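Local coordinates for protein alpha-L-rhamnosidase (Aspergillus terreus, PDB 6GSZ) that probably hydrolyses terminal non-reducing alpha-L-rhamnose residues of alpha-L-rhamnosides, as a calcium-binding glycoside hydrolase, at residues L661-D666 and Q675-R680; L232-K237 and K242-S247. One frame throughout, in Å; residues are numbered along the deposited sequence.

Contact 1: L661-D666 and Q675-R680. With CA (calcium ion), chain Q; MAN (alpha-D-mannopyranose), chain C.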
ATOM      1  N   LEU A 661      13.111 -18.574  13.642  1.00 13.41           N
ATOM      2  CA  LEU A 661      11.786 -18.367  14.267  1.00 12.80           C
ATOM      3  C   LEU A 661      11.798 -18.553  15.783  1.00 11.93           C
ATOM      4  O   LEU A 661      11.321 -17.643  16.491  1.00 12.88           O
ATOM      5  CB  LEU A 661      10.714 -19.208  13.576  1.00 12.93           C
ATOM      6  CG  LEU A 661      10.505 -18.942  12.097  1.00 13.45           C
ATOM      7  CD1 LEU A 661       9.397 -19.820  11.546  1.00 14.57           C
ATOM      8  CD2 LEU A 661      10.200 -17.470  11.840  1.00 13.42           C
ATOM      9  N   PRO A 662      12.265 -19.699  16.335  1.00 12.78           N
ATOM     10  CA  PRO A 662      12.287 -19.794  17.790  1.00 12.71           C
ATOM     11  C   PRO A 662      13.241 -18.791  18.470  1.00 13.80           C
ATOM     12  O   PRO A 662      12.981 -18.412  19.587  1.00 14.21           O
ATOM     13  CB  PRO A 662      12.671 -21.259  18.029  1.00 12.95           C
ATOM     14  CG  PRO A 662      13.465 -21.623  16.797  1.00 13.60           C
ATOM     15  CD  PRO A 662      12.727 -20.939  15.673  1.00 12.95           C
ATOM     16  N   LEU A 663      14.282 -18.329  17.775  1.00 13.55           N
ATOM     17  CA  LEU A 663      15.126 -17.285  18.313  1.00 14.16           C
ATOM     18  C   LEU A 663      14.366 -15.962  18.398  1.00 14.50           C
ATOM     19  O   LEU A 663      14.363 -15.298  19.436  1.00 16.18           O
ATOM     20  CB  LEU A 663      16.392 -17.140  17.471  1.00 14.06           C
ATOM     21  CG  LEU A 663      17.415 -18.267  17.657  1.00 13.41           C
ATOM     22  CD1 LEU A 663      18.505 -18.171  16.595  1.00 15.65           C
ATOM     23  CD2 LEU A 663      18.012 -18.227  19.051  1.00 14.39           C
ATOM     24  N   TYR A 664      13.694 -15.555  17.322  1.00 13.57           N
ATOM     25  CA  TYR A 664      13.028 -14.251  17.340  1.00 12.36           C
ATOM     26  C   TYR A 664      11.808 -14.276  18.273  1.00 11.81           C
ATOM     27  O   TYR A 664      11.474 -13.254  18.918  1.00 13.88           O
ATOM     28  CB  TYR A 664      12.588 -13.852  15.929  1.00 13.50           C
ATOM     29  CG  TYR A 664      12.271 -12.395  15.820  1.00 15.76           C
ATOM     30  CD1 TYR A 664      13.276 -11.458  15.879  1.00 17.45           C
ATOM     31  CD2 TYR A 664      10.960 -11.955  15.745  1.00 18.00           C
ATOM     32  CE1 TYR A 664      12.990 -10.105  15.849  1.00 18.11           C
ATOM     33  CE2 TYR A 664      10.655 -10.606  15.712  1.00 18.94           C
ATOM     34  CZ  TYR A 664      11.685  -9.680  15.741  1.00 17.33           C
ATOM     35  OH  TYR A 664      11.451  -8.346  15.741  1.00 21.44           O
ATOM     36  N   PHE A 665      11.113 -15.427  18.316  1.00 12.48           N
ATOM     37  CA  PHE A 665       9.893 -15.573  19.094  1.00 13.43           C
ATOM     38  C   PHE A 665      10.156 -16.018  20.548  1.00 13.55           C
ATOM     39  O   PHE A 665       9.208 -16.180  21.320  1.00 14.25           O
ATOM     40  CB  PHE A 665       8.915 -16.522  18.391  1.00 13.56           C
ATOM     41  CG  PHE A 665       8.432 -16.096  17.012  1.00 13.64           C
ATOM     42  CD1 PHE A 665       8.413 -14.776  16.591  1.00 13.09           C
ATOM     43  CD2 PHE A 665       8.007 -17.067  16.133  1.00 13.79           C
ATOM     44  CE1 PHE A 665       7.952 -14.433  15.326  1.00 13.90           C
ATOM     45  CE2 PHE A 665       7.568 -16.739  14.865  1.00 14.19           C
ATOM     46  CZ  PHE A 665       7.550 -15.424  14.470  1.00 15.00           C
ATOM     47  N   ASP A 666      11.433 -16.210  20.900  1.00 13.70           N
ATOM     48  CA  ASP A 666      11.885 -16.494  22.294  1.00 15.16           C
ATOM     49  C   ASP A 666      11.246 -17.798  22.808  1.00 14.73           C
ATOM     50  O   ASP A 666      10.634 -17.852  23.881  1.00 16.42           O
ATOM     51  CB  ASP A 666      11.613 -15.306  23.224  1.00 16.22           C
ATOM     52  CG  ASP A 666      12.387 -14.051  22.893  1.00 20.37           C
ATOM     53  OD1 ASP A 666      13.623 -14.146  22.721  1.00 28.12           O
ATOM     54  OD2 ASP A 666      11.763 -12.973  22.863  1.00 37.08           O
ATOM     55  N   GLN A 675      21.170 -18.785  23.127  1.00 15.86           N
ATOM     56  CA  GLN A 675      22.460 -18.257  22.686  1.00 17.60           C
ATOM     57  C   GLN A 675      23.213 -19.335  21.861  1.00 16.38           C
ATOM     58  O   GLN A 675      23.869 -19.030  20.867  1.00 17.29           O
ATOM     59  CB  GLN A 675      23.311 -17.801  23.892  1.00 19.97           C
ATOM     60  CG  GLN A 675      22.753 -16.572  24.609  1.00 24.17           C
ATOM     61  CD  GLN A 675      23.292 -16.277  26.001  1.00 32.74           C
ATOM     62  OE1 GLN A 675      24.234 -16.904  26.501  1.00 45.76           O
ATOM     63  NE2 GLN A 675      22.676 -15.304  26.664  1.00 41.21           N
ATOM     64  N   SER A 676      23.159 -20.602  22.290  1.00 16.10           N
ATOM     65  CA  SER A 676      23.796 -21.693  21.559  1.00 18.07           C
ATOM     66  C   SER A 676      23.184 -21.804  20.159  1.00 16.33           C
ATOM     67  O   SER A 676      23.908 -21.966  19.187  1.00 16.70           O
ATOM     68  CB  SER A 676      23.682 -23.022  22.304  1.00 18.94           C
ATOM     69  OG  SER A 676      24.452 -22.970  23.485  1.00 23.60           O
ATOM     70  N   ALA A 677      21.844 -21.719  20.089  1.00 15.88           N
ATOM     71  CA  ALA A 677      21.129 -21.792  18.784  1.00 15.80           C
ATOM     72  C   ALA A 677      21.548 -20.632  17.862  1.00 14.84           C
ATOM     73  O   ALA A 677      21.751 -20.818  16.640  1.00 17.58           O
ATOM     74  CB  ALA A 677      19.658 -21.840  19.063  1.00 16.39           C
ATOM     75  N   ALA A 678      21.698 -19.433  18.415  1.00 14.82           N
ATOM     76  CA  ALA A 678      22.159 -18.245  17.617  1.00 15.36           C
ATOM     77  C   ALA A 678      23.529 -18.521  16.997  1.00 16.83           C
ATOM     78  O   ALA A 678      23.785 -18.205  15.837  1.00 16.67           O
ATOM     79  CB  ALA A 678      22.146 -16.966  18.411  1.00 16.60           C
ATOM     80  N   LYS A 679      24.454 -19.079  17.784  1.00 16.87           N
ATOM     81  CA  LYS A 679      25.777 -19.398  17.219  1.00 17.57           C
ATOM     82  C   LYS A 679      25.671 -20.488  16.128  1.00 16.29           C
ATOM     83  O   LYS A 679      26.418 -20.430  15.123  1.00 18.96           O
ATOM     84  CB  LYS A 679      26.743 -19.770  18.343  1.00 19.20           C
ATOM     85  CG  LYS A 679      27.090 -18.643  19.303  1.00 22.36           C
ATOM     86  CD  LYS A 679      27.847 -17.538  18.639  1.00 27.40           C
ATOM     87  CE  LYS A 679      28.354 -16.485  19.599  1.00 33.04           C
ATOM     88  NZ  LYS A 679      29.001 -15.396  18.820  1.00 33.96           N
ATOM     89  N   ARG A 680      24.781 -21.469  16.300  1.00 15.86           N
ATOM     90  CA  ARG A 680      24.596 -22.476  15.258  1.00 17.09           C
ATOM     91  C   ARG A 680      23.988 -21.865  13.996  1.00 17.61           C
ATOM     92  O   ARG A 680      24.379 -22.261  12.891  1.00 18.50           O
ATOM     93  CB  ARG A 680      23.705 -23.628  15.727  1.00 17.39           C
ATOM     94  CG  ARG A 680      24.333 -24.449  16.832  1.00 18.79           C
ATOM     95  CD  ARG A 680      23.716 -25.823  16.977  1.00 19.27           C
ATOM     96  NE  ARG A 680      22.277 -25.811  17.127  1.00 18.33           N
ATOM     97  CZ  ARG A 680      21.595 -25.525  18.218  1.00 18.32           C
ATOM     98  NH1 ARG A 680      22.241 -25.281  19.358  1.00 19.92           N
ATOM     99  NH2 ARG A 680      20.268 -25.450  18.150  1.00 17.57           N
TER
HETATM  100 CA    CA Q 935       9.348 -17.314  25.745  0.50 32.59          CA
HETATM  101  C1  MAN C   5      12.127 -14.618  28.185  0.70 36.65           C
HETATM  102  C2  MAN C   5      10.888 -15.480  27.860  0.70 36.99           C
HETATM  103  C3  MAN C   5      11.286 -16.945  28.206  0.70 41.05           C
HETATM  104  C4  MAN C   5      12.647 -17.358  27.594  0.70 40.35           C
HETATM  105  C5  MAN C   5      13.741 -16.342  27.949  0.70 40.56           C
HETATM  106  C6  MAN C   5      15.126 -16.695  27.383  0.70 43.94           C
HETATM  107  O2  MAN C   5      10.301 -15.280  26.503  0.70 35.22           O
HETATM  108  O3  MAN C   5      10.210 -17.848  27.842  0.70 40.95           O
HETATM  109  O4  MAN C   5      13.129 -18.626  28.083  0.70 47.78           O
HETATM  110  O5  MAN C   5      13.307 -15.065  27.483  0.70 37.36           O
HETATM  111  O6  MAN C   5      15.064 -17.040  25.991  0.70 53.21           O
HETATM  112  O   HOH W   1       8.527 -15.870  24.127  1.00 28.43           O
HETATM  113  O   HOH W   2       7.822 -15.902  27.061  1.00 45.06           O
HETATM  114  O   HOH W   3       7.621 -18.412  25.922  1.00 44.32           O
HETATM  115  O   HOH W   4      10.604 -19.752  25.960  1.00 27.26           O
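Leu663 reaches from the last turn of helix 656-664 to helix 671-687 and meets Ala677 and Ala678. Its CG stands anti to the carbonyl carbon (chi1 -74°), which directs the forked end at the second helix. The two methyls divide the work. CD2 touches the methyl of Ala677, with CD2 to CB at 4.0 Å. CD1 lies against the backbone of Ala678, 3.8 Å from its CA. The small alanines let the leucine tip come close to the helix backbone. Phe668, in the loop between the helices, touches both Leu663 and Ala677, and Thr705 of helix 699-708 also packs on Leu663. The contact joins two successive helices of the family's six-hairpin glycosidase domain, across the loop that connects them. Helix 656-664 ends in a Schellman motif at Asp666, which has positive phi. The carbonyl O of Asp666 binds a calcium ion at 2.3 Å. Mannose O2 and O3 of an attached glycan and four waters complete the site. Water 1 also donates to Phe665 O at 2.9 Å. The Asp666 carboxylate turns to Lys708 instead, in a salt bridge. Between the two segments themselves the contact is wholly apolar, so it depends on shape and burial and not on hydrogen bonds.

Contact 2: L232-K237 and K242-S247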
ATOM      1  N   LEU A 232     -24.362  11.804  -7.491  1.00 11.42           N
ATOM      2  CA  LEU A 232     -25.188  12.901  -7.045  1.00 10.82           C
ATOM      3  C   LEU A 232     -24.359  14.181  -7.135  1.00 11.42           C
ATOM      4  O   LEU A 232     -23.303  14.277  -6.476  1.00 11.72           O
ATOM      5  CB  LEU A 232     -25.670  12.673  -5.608  1.00 10.54           C
ATOM      6  CG  LEU A 232     -26.591  13.772  -5.060  1.00 11.74           C
ATOM      7  CD1 LEU A 232     -27.899  13.799  -5.857  1.00 13.48           C
ATOM      8  CD2 LEU A 232     -26.795  13.607  -3.542  1.00 13.52           C
ATOM      9  N   LEU A 233     -24.847  15.160  -7.888  1.00 12.71           N
ATOM     10  CA  LEU A 233     -24.297  16.504  -7.941  0.50 12.66           C
ATOM     11  C   LEU A 233     -25.161  17.395  -7.051  1.00 13.90           C
ATOM     12  O   LEU A 233     -26.375  17.398  -7.171  1.00 15.88           O
ATOM     13  CB  LEU A 233     -24.307  17.024  -9.377  0.50 16.92           C
ATOM     14  CG  LEU A 233     -23.682  18.405  -9.553  0.50 21.62           C
ATOM     15  CD1 LEU A 233     -22.181  18.316  -9.480  0.50 24.30           C
ATOM     16  CD2 LEU A 233     -24.105  19.019 -10.872  0.50 23.30           C
ATOM     17  N   VAL A 234     -24.528  18.073  -6.087  1.00 13.44           N
ATOM     18  CA  VAL A 234     -25.220  18.962  -5.171  1.00 14.63           C
ATOM     19  C   VAL A 234     -24.645  20.364  -5.382  1.00 14.48           C
ATOM     20  O   VAL A 234     -23.437  20.582  -5.150  1.00 15.60           O
ATOM     21  CB  VAL A 234     -25.042  18.509  -3.712  1.00 14.69           C
ATOM     22  CG1 VAL A 234     -25.871  19.396  -2.798  1.00 17.36           C
ATOM     23  CG2 VAL A 234     -25.431  17.057  -3.505  1.00 14.37           C
ATOM     24  N   VAL A 235     -25.493  21.319  -5.749  1.00 15.62           N
ATOM     25  CA  VAL A 235     -25.094  22.696  -5.941  1.00 15.04           C
ATOM     26  C   VAL A 235     -25.730  23.534  -4.827  1.00 17.13           C
ATOM     27  O   VAL A 235     -26.926  23.424  -4.575  1.00 18.50           O
ATOM     28  CB  VAL A 235     -25.547  23.222  -7.329  1.00 15.04           C
ATOM     29  CG1 VAL A 235     -25.107  24.656  -7.537  1.00 17.70           C
ATOM     30  CG2 VAL A 235     -25.068  22.337  -8.468  1.00 16.51           C
ATOM     31  N   THR A 236     -24.887  24.259  -4.089  1.00 16.44           N
ATOM     32  CA  THR A 236     -25.364  25.149  -3.039  1.00 17.32           C
ATOM     33  C   THR A 236     -25.492  26.558  -3.618  1.00 19.31           C
ATOM     34  O   THR A 236     -24.533  27.139  -4.084  1.00 19.11           O
ATOM     35  CB  THR A 236     -24.401  25.170  -1.849  1.00 19.06           C
ATOM     36  OG1 THR A 236     -24.304  23.824  -1.381  1.00 21.39           O
ATOM     37  CG2 THR A 236     -24.872  26.101  -0.749  1.00 20.79           C
ATOM     38  N   LYS A 237     -26.716  27.065  -3.589  1.00 22.10           N
ATOM     39  CA  LYS A 237     -27.024  28.372  -4.098  1.00 21.26           C
ATOM     40  C   LYS A 237     -26.646  29.442  -3.068  1.00 24.73           C
ATOM     41  O   LYS A 237     -26.399  29.155  -1.883  1.00 24.92           O
ATOM     42  CB  LYS A 237     -28.503  28.422  -4.472  1.00 24.52           C
ATOM     43  CG  LYS A 237     -28.843  27.622  -5.720  1.00 28.66           C
ATOM     44  CD  LYS A 237     -30.322  27.571  -5.970  1.00 31.03           C
ATOM     45  CE  LYS A 237     -31.032  26.535  -5.125  1.00 36.54           C
ATOM     46  NZ  LYS A 237     -32.488  26.811  -5.011  1.00 42.46           N
ATOM     47  N   LYS A 242     -30.300  24.209  -1.954  1.00 24.55           N
ATOM     48  CA  LYS A 242     -29.511  23.283  -2.761  1.00 22.73           C
ATOM     49  C   LYS A 242     -30.309  22.754  -3.956  1.00 20.42           C
ATOM     50  O   LYS A 242     -31.522  22.472  -3.862  1.00 24.71           O
ATOM     51  CB  LYS A 242     -28.978  22.132  -1.893  1.00 22.81           C
ATOM     52  CG  LYS A 242     -28.011  22.586  -0.815  1.00 26.51           C
ATOM     53  CD  LYS A 242     -27.378  21.531   0.069  1.00 31.02           C
ATOM     54  CE  LYS A 242     -26.597  22.219   1.172  1.00 36.26           C
ATOM     55  NZ  LYS A 242     -25.518  21.361   1.721  1.00 42.66           N
ATOM     56  N   LEU A 243     -29.566  22.529  -5.040  1.00 17.98           N
ATOM     57  CA  LEU A 243     -30.021  21.786  -6.215  0.50 17.54           C
ATOM     58  C   LEU A 243     -29.357  20.401  -6.199  1.00 16.52           C
ATOM     59  O   LEU A 243     -28.164  20.294  -5.935  1.00 18.15           O
ATOM     60  CB  LEU A 243     -29.634  22.625  -7.444  0.50 20.54           C
ATOM     61  CG  LEU A 243     -29.733  21.998  -8.837  0.50 25.26           C
ATOM     62  CD1 LEU A 243     -31.171  21.669  -9.217  0.50 27.72           C
ATOM     63  CD2 LEU A 243     -29.136  22.949  -9.874  0.50 25.41           C
ATOM     64  N   TYR A 244     -30.144  19.365  -6.472  1.00 17.03           N
ATOM     65  CA  TYR A 244     -29.704  17.952  -6.509  1.00 16.30           C
ATOM     66  C   TYR A 244     -29.869  17.383  -7.914  1.00 15.28           C
ATOM     67  O   TYR A 244     -30.973  17.387  -8.445  1.00 20.64           O
ATOM     68  CB  TYR A 244     -30.513  17.103  -5.535  1.00 17.67           C
ATOM     69  CG  TYR A 244     -30.351  17.567  -4.118  1.00 20.55           C
ATOM     70  CD1 TYR A 244     -31.196  18.529  -3.570  1.00 24.00           C
ATOM     71  CD2 TYR A 244     -29.355  17.040  -3.334  1.00 22.89           C
ATOM     72  CE1 TYR A 244     -31.024  18.966  -2.272  1.00 27.70           C
ATOM     73  CE2 TYR A 244     -29.163  17.472  -2.034  1.00 27.18           C
ATOM     74  CZ  TYR A 244     -29.994  18.444  -1.511  1.00 25.45           C
ATOM     75  OH  TYR A 244     -29.829  18.845  -0.229  1.00 32.79           O
ATOM     76  N   ILE A 245     -28.792  16.867  -8.506  1.00 14.29           N
ATOM     77  CA  ILE A 245     -28.868  16.283  -9.834  1.00 13.57           C
ATOM     78  C   ILE A 245     -28.427  14.839  -9.674  1.00 13.60           C
ATOM     79  O   ILE A 245     -27.206  14.552  -9.585  1.00 15.70           O
ATOM     80  CB  ILE A 245     -27.968  16.990 -10.871  1.00 15.53           C
ATOM     81  CG1 ILE A 245     -28.179  18.501 -10.926  1.00 20.33           C
ATOM     82  CG2 ILE A 245     -28.180  16.347 -12.249  1.00 16.82           C
ATOM     83  CD1 ILE A 245     -29.567  18.889 -11.295  1.00 26.27           C
ATOM     84  N   PRO A 246     -29.387  13.913  -9.533  1.00 14.16           N
ATOM     85  CA  PRO A 246     -29.066  12.516  -9.301  1.00 13.52           C
ATOM     86  C   PRO A 246     -28.830  11.711 -10.570  1.00 11.83           C
ATOM     87  O   PRO A 246     -29.427  12.014 -11.629  1.00 13.49           O
ATOM     88  CB  PRO A 246     -30.322  12.003  -8.576  1.00 14.90           C
ATOM     89  CG  PRO A 246     -31.435  12.755  -9.281  1.00 18.08           C
ATOM     90  CD  PRO A 246     -30.842  14.138  -9.491  1.00 18.38           C
ATOM     91  N   SER A 247     -28.108  10.594 -10.446  1.00 12.26           N
ATOM     92  CA  SER A 247     -28.183   9.519 -11.423  1.00 12.26           C
ATOM     93  C   SER A 247     -29.570   8.905 -11.333  1.00 12.82           C
ATOM     94  O   SER A 247     -30.046   8.529 -10.263  1.00 13.87           O
ATOM     95  CB  SER A 247     -27.108   8.488 -11.194  1.00 12.35           C
ATOM     96  OG  SER A 247     -27.039   8.072  -9.829  1.00 11.97           O
TER
HETATM   97  O   HOH W   5     -23.284  23.760   1.119  1.00 41.82           O
HETATM   98  O   HOH W   6     -33.482  24.638  -3.774  1.00 43.45           O
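Val234 has CG1 anti to its own N (chi1 -175°), and Tyr244 has its ring anti to the carbonyl carbon (chi1 -61°). With these torsions the valine and the ring run alongside each other from neighbouring strands. Both valine methyls meet the CD2 and CE2 atoms of the tyrosine: CG1 lies 3.9 Å from Tyr244 CE2, and CG2 approaches CD2 and CE2. Leu232 CD2 comes to the edge of this ring, near its plane. The other leucine methyl, CD1, rests on Pro246, 3.9 Å from its CA. Lys242 runs extended along the same face. Its CD passes Val234 CG1, and its CE lies 3.8 Å from Thr236 OG1. Water 5 bonds to Thr236 OG1 and, weakly, to Lys242 NZ. The strands form an antiparallel beta hairpin, with 242-246 at the edge of a mixed five-stranded sheet. Strand 144-154 flanks 228-237 on its other side. Leu233 with Ile245 and Val235 with Leu243 are the hydrogen-bonded pairs. The bond from Leu233 N to Ile245 O is 3.0 Å. Val235 N to Leu243 O is 2.9 Å. On the face opposite Tyr244, Leu233 and Ile245 lie alongside each other, CB to CB 4.0 Å, and both touch Phe138 of strand 132-140, which belongs to a second sheet. Near the turn, Lys237 NZ bonds to Ser241 OG and to water 6, 2.7 Å from NZ, which donates to Lys242 O.

Contact 2 comes first along the chain, and contact 1 follows more than 400 residues later. Their centres are 64 Å apart and their nearest atoms about 47 Å. They lie on opposite sides of the chain's centre and share no helix, strand or sheet. Contact 2 joins neighbouring strands at one border of a beta sheet, in the family's N-terminal domain. Contact 1 joins successive helices in the six-hairpin glycosidase domain, beside a calcium ion coordinated by a mannose of an attached glycan. Each closes a short local connection, so neither ties distant parts of the sequence together. They represent the beta-rich and helical parts of this multidomain enzyme.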